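Local coordinates for S-M checkpoint control protein rad4 (Schizosaccharomyces pombe, PDB 4BMD) that acts as an essential scaffold in DNA replication and in the checkpoint coupling S phase to mitosis, binding phosphorylated crb2, at residues 92-100 against 121-132. Residues are numbered along the deposited sequence; the frame is centred on the assembly and turned at random.
Sequences HALAKPFFR and ELSHLKKALTIL
Glu121 brings OE2 to the ring edge of His92, 3.6 Å from NE2 and near the ring plane, the carboxylate turned 70° against the imidazole. This is polar proximity without a hydrogen bond; ND1, on the ring's other side, accepts from Leu94 N (3.1 Å), which, with Trp180 packed edge-to-face, helps hold the ring's rotation. Replacing His92 by alanine is likely to leave Leu94 N without this acceptor and Trp180 without its ring partner. One turn on, His124 and Leu125 offer backbone to Leu94 CD1, 4.0 Å from Leu125 N, while the His124 ring stacks on Trp75 and hydrogen-bonds Glu78 through NE2. Ala128 CB meets Leu94 CD2 (3.8 Å) and Phe98 CZ (3.9 Å); that Leu94 methyl lies above one face of the Phe98 ring, offset toward its rim. Phe98 CG sits between backbone N and carbonyl carbon (chi1 61°), turning the ring toward Ala128 and Ile131, whose CD1 crosses it at about a right angle. Ile131 O lies 3.2 Å from Phe99 CE1, and Leu132 CD2 closes the row on Phe99 CD1. In this packing between tandem BRCT domains, helix 119-131 lies between helix 74-82 of the first and its own domain's helix 177-185 and strand 111-115, Leu125 touching Leu179 and Leu114.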
# COMPACT_ATOMS: atom_id res chain seq x y z
N HIS A 92 7.69 4.20 -2.95
CA HIS A 92 6.67 3.15 -2.90
C HIS A 92 5.26 3.72 -3.02
O HIS A 92 4.90 4.67 -2.33
CB HIS A 92 6.80 2.31 -1.63
CG HIS A 92 6.17 0.96 -1.73
ND1 HIS A 92 4.81 0.76 -1.60
CD2 HIS A 92 6.71 -0.26 -1.97
CE1 HIS A 92 4.55 -0.52 -1.75
NE2 HIS A 92 5.68 -1.16 -1.97
N ALA A 93 4.46 3.11 -3.90
CA ALA A 93 3.13 3.61 -4.22
C ALA A 93 2.16 3.57 -3.05
O ALA A 93 1.20 4.34 -3.00
CB ALA A 93 2.56 2.84 -5.41
N LEU A 94 2.41 2.67 -2.10
CA LEU A 94 1.52 2.52 -0.95
C LEU A 94 1.86 3.47 0.18
O LEU A 94 1.11 3.60 1.15
CB LEU A 94 1.53 1.07 -0.44
CG LEU A 94 0.98 0.01 -1.40
CD1 LEU A 94 1.07 -1.38 -0.78
CD2 LEU A 94 -0.46 0.33 -1.78
N ALA A 95 3.00 4.15 0.06
CA ALA A 95 3.44 5.09 1.09
C ALA A 95 2.85 6.48 0.87
O ALA A 95 3.00 7.37 1.69
CB ALA A 95 4.96 5.16 1.13
N LYS A 96 2.17 6.64 -0.27
CA LYS A 96 1.48 7.88 -0.58
C LYS A 96 -0.03 7.65 -0.51
O LYS A 96 -0.47 6.50 -0.55
CB LYS A 96 1.85 8.36 -1.99
CG LYS A 96 3.24 8.96 -2.09
CD LYS A 96 3.53 9.41 -3.51
CE LYS A 96 3.47 8.25 -4.49
NZ LYS A 96 4.47 7.19 -4.17
N PRO A 97 -0.81 8.73 -0.39
CA PRO A 97 -2.27 8.59 -0.49
C PRO A 97 -2.64 7.95 -1.82
O PRO A 97 -2.21 8.43 -2.87
CB PRO A 97 -2.75 10.04 -0.45
CG PRO A 97 -1.71 10.75 0.34
CD PRO A 97 -0.41 10.10 -0.04
N PHE A 98 -3.42 6.88 -1.78
CA PHE A 98 -3.75 6.12 -2.98
C PHE A 98 -5.22 5.77 -3.07
O PHE A 98 -5.74 5.52 -4.16
CB PHE A 98 -2.91 4.84 -3.04
CG PHE A 98 -3.14 3.91 -1.89
CD1 PHE A 98 -4.18 2.99 -1.91
CD2 PHE A 98 -2.30 3.94 -0.78
CE1 PHE A 98 -4.39 2.13 -0.84
CE2 PHE A 98 -2.51 3.08 0.28
CZ PHE A 98 -3.55 2.18 0.25
N PHE A 99 -5.90 5.74 -1.93
CA PHE A 99 -7.27 5.25 -1.88
C PHE A 99 -8.28 6.13 -2.61
O PHE A 99 -8.39 7.33 -2.36
CB PHE A 99 -7.73 5.03 -0.44
CG PHE A 99 -9.17 4.60 -0.33
CD1 PHE A 99 -9.55 3.34 -0.74
CD2 PHE A 99 -10.13 5.47 0.15
CE1 PHE A 99 -10.87 2.94 -0.65
CE2 PHE A 99 -11.45 5.07 0.24
CZ PHE A 99 -11.82 3.80 -0.16
N ARG A 100 -9.00 5.51 -3.54
CA ARG A 100 -10.07 6.18 -4.27
C ARG A 100 -11.33 5.32 -4.25
O ARG A 100 -11.33 4.20 -4.76
CB ARG A 100 -9.64 6.46 -5.71
CG ARG A 100 -8.55 7.51 -5.85
CD ARG A 100 -8.17 7.71 -7.31
NE ARG A 100 -7.26 8.84 -7.50
CZ ARG A 100 -5.94 8.75 -7.43
NH1 ARG A 100 -5.36 7.58 -7.18
NH2 ARG A 100 -5.19 9.83 -7.61
N GLU A 121 5.66 -5.33 3.15
CA GLU A 121 5.05 -5.09 1.85
C GLU A 121 3.81 -5.96 1.67
O GLU A 121 2.79 -5.50 1.17
CB GLU A 121 6.05 -5.36 0.72
CG GLU A 121 5.54 -4.93 -0.65
CD GLU A 121 6.52 -5.22 -1.77
OE1 GLU A 121 7.39 -6.10 -1.58
OE2 GLU A 121 6.42 -4.57 -2.83
N LEU A 122 3.91 -7.21 2.10
CA LEU A 122 2.79 -8.14 2.05
C LEU A 122 1.64 -7.65 2.93
O LEU A 122 0.48 -7.67 2.52
CB LEU A 122 3.22 -9.54 2.50
CG LEU A 122 2.10 -10.56 2.70
CD1 LEU A 122 1.33 -10.79 1.41
CD2 LEU A 122 2.66 -11.87 3.23
N SER A 123 1.98 -7.22 4.14
CA SER A 123 0.99 -6.74 5.10
C SER A 123 0.25 -5.51 4.58
O SER A 123 -0.98 -5.44 4.66
CB SER A 123 1.65 -6.43 6.44
OG SER A 123 0.69 -6.00 7.39
N HIS A 124 1.00 -4.55 4.04
CA HIS A 124 0.41 -3.34 3.50
C HIS A 124 -0.42 -3.62 2.25
O HIS A 124 -1.45 -2.99 2.01
CB HIS A 124 1.50 -2.31 3.18
CG HIS A 124 2.16 -1.73 4.39
ND1 HIS A 124 3.45 -1.24 4.37
CD2 HIS A 124 1.70 -1.55 5.65
CE1 HIS A 124 3.76 -0.80 5.58
NE2 HIS A 124 2.72 -0.97 6.37
N LEU A 125 0.04 -4.59 1.45
CA LEU A 125 -0.66 -4.94 0.22
C LEU A 125 -2.02 -5.57 0.50
O LEU A 125 -3.00 -5.29 -0.20
CB LEU A 125 0.19 -5.88 -0.63
CG LEU A 125 -0.31 -6.12 -2.06
CD1 LEU A 125 -0.52 -4.79 -2.76
CD2 LEU A 125 0.66 -7.00 -2.83
N LYS A 126 -2.08 -6.42 1.53
CA LYS A 126 -3.34 -7.03 1.94
C LYS A 126 -4.34 -5.96 2.36
O LYS A 126 -5.49 -5.97 1.93
CB LYS A 126 -3.11 -8.00 3.10
CG LYS A 126 -2.36 -9.26 2.74
CD LYS A 126 -2.24 -10.19 3.94
CE LYS A 126 -1.53 -11.48 3.58
NZ LYS A 126 -1.39 -12.39 4.76
N LYS A 127 -3.89 -5.03 3.20
CA LYS A 127 -4.74 -3.96 3.70
C LYS A 127 -5.18 -3.04 2.57
O LYS A 127 -6.33 -2.58 2.54
CB LYS A 127 -4.02 -3.17 4.78
CG LYS A 127 -3.64 -3.99 6.00
CD LYS A 127 -2.81 -3.20 6.99
CE LYS A 127 -2.49 -4.03 8.23
NZ LYS A 127 -1.60 -3.31 9.18
N ALA A 128 -4.27 -2.78 1.64
CA ALA A 128 -4.57 -1.94 0.49
C ALA A 128 -5.67 -2.56 -0.36
O ALA A 128 -6.65 -1.90 -0.70
CB ALA A 128 -3.33 -1.70 -0.34
N LEU A 129 -5.51 -3.84 -0.70
CA LEU A 129 -6.49 -4.55 -1.52
C LEU A 129 -7.83 -4.70 -0.81
O LEU A 129 -8.87 -4.75 -1.45
CB LEU A 129 -5.94 -5.92 -1.93
CG LEU A 129 -4.87 -5.91 -3.02
CD1 LEU A 129 -4.24 -7.28 -3.16
CD2 LEU A 129 -5.48 -5.46 -4.34
N THR A 130 -7.79 -4.77 0.52
CA THR A 130 -9.01 -4.93 1.30
C THR A 130 -9.88 -3.68 1.28
O THR A 130 -11.07 -3.75 1.00
CB THR A 130 -8.70 -5.32 2.76
OG1 THR A 130 -7.95 -6.55 2.78
CG2 THR A 130 -9.98 -5.51 3.55
N ILE A 131 -9.27 -2.52 1.55
CA ILE A 131 -10.02 -1.27 1.55
C ILE A 131 -10.46 -0.88 0.14
O ILE A 131 -11.41 -0.12 -0.04
CB ILE A 131 -9.22 -0.10 2.18
CG1 ILE A 131 -7.91 0.12 1.43
CG2 ILE A 131 -8.97 -0.37 3.65
CD1 ILE A 131 -7.09 1.27 1.98
N LEU A 132 -9.76 -1.41 -0.87
CA LEU A 132 -10.11 -1.15 -2.26
C LEU A 132 -11.32 -1.97 -2.70
O LEU A 132 -11.82 -1.79 -3.81
CB LEU A 132 -8.92 -1.40 -3.18
CG LEU A 132 -7.83 -0.33 -3.16
CD1 LEU A 132 -6.64 -0.76 -3.99
CD2 LEU A 132 -8.37 1.01 -3.65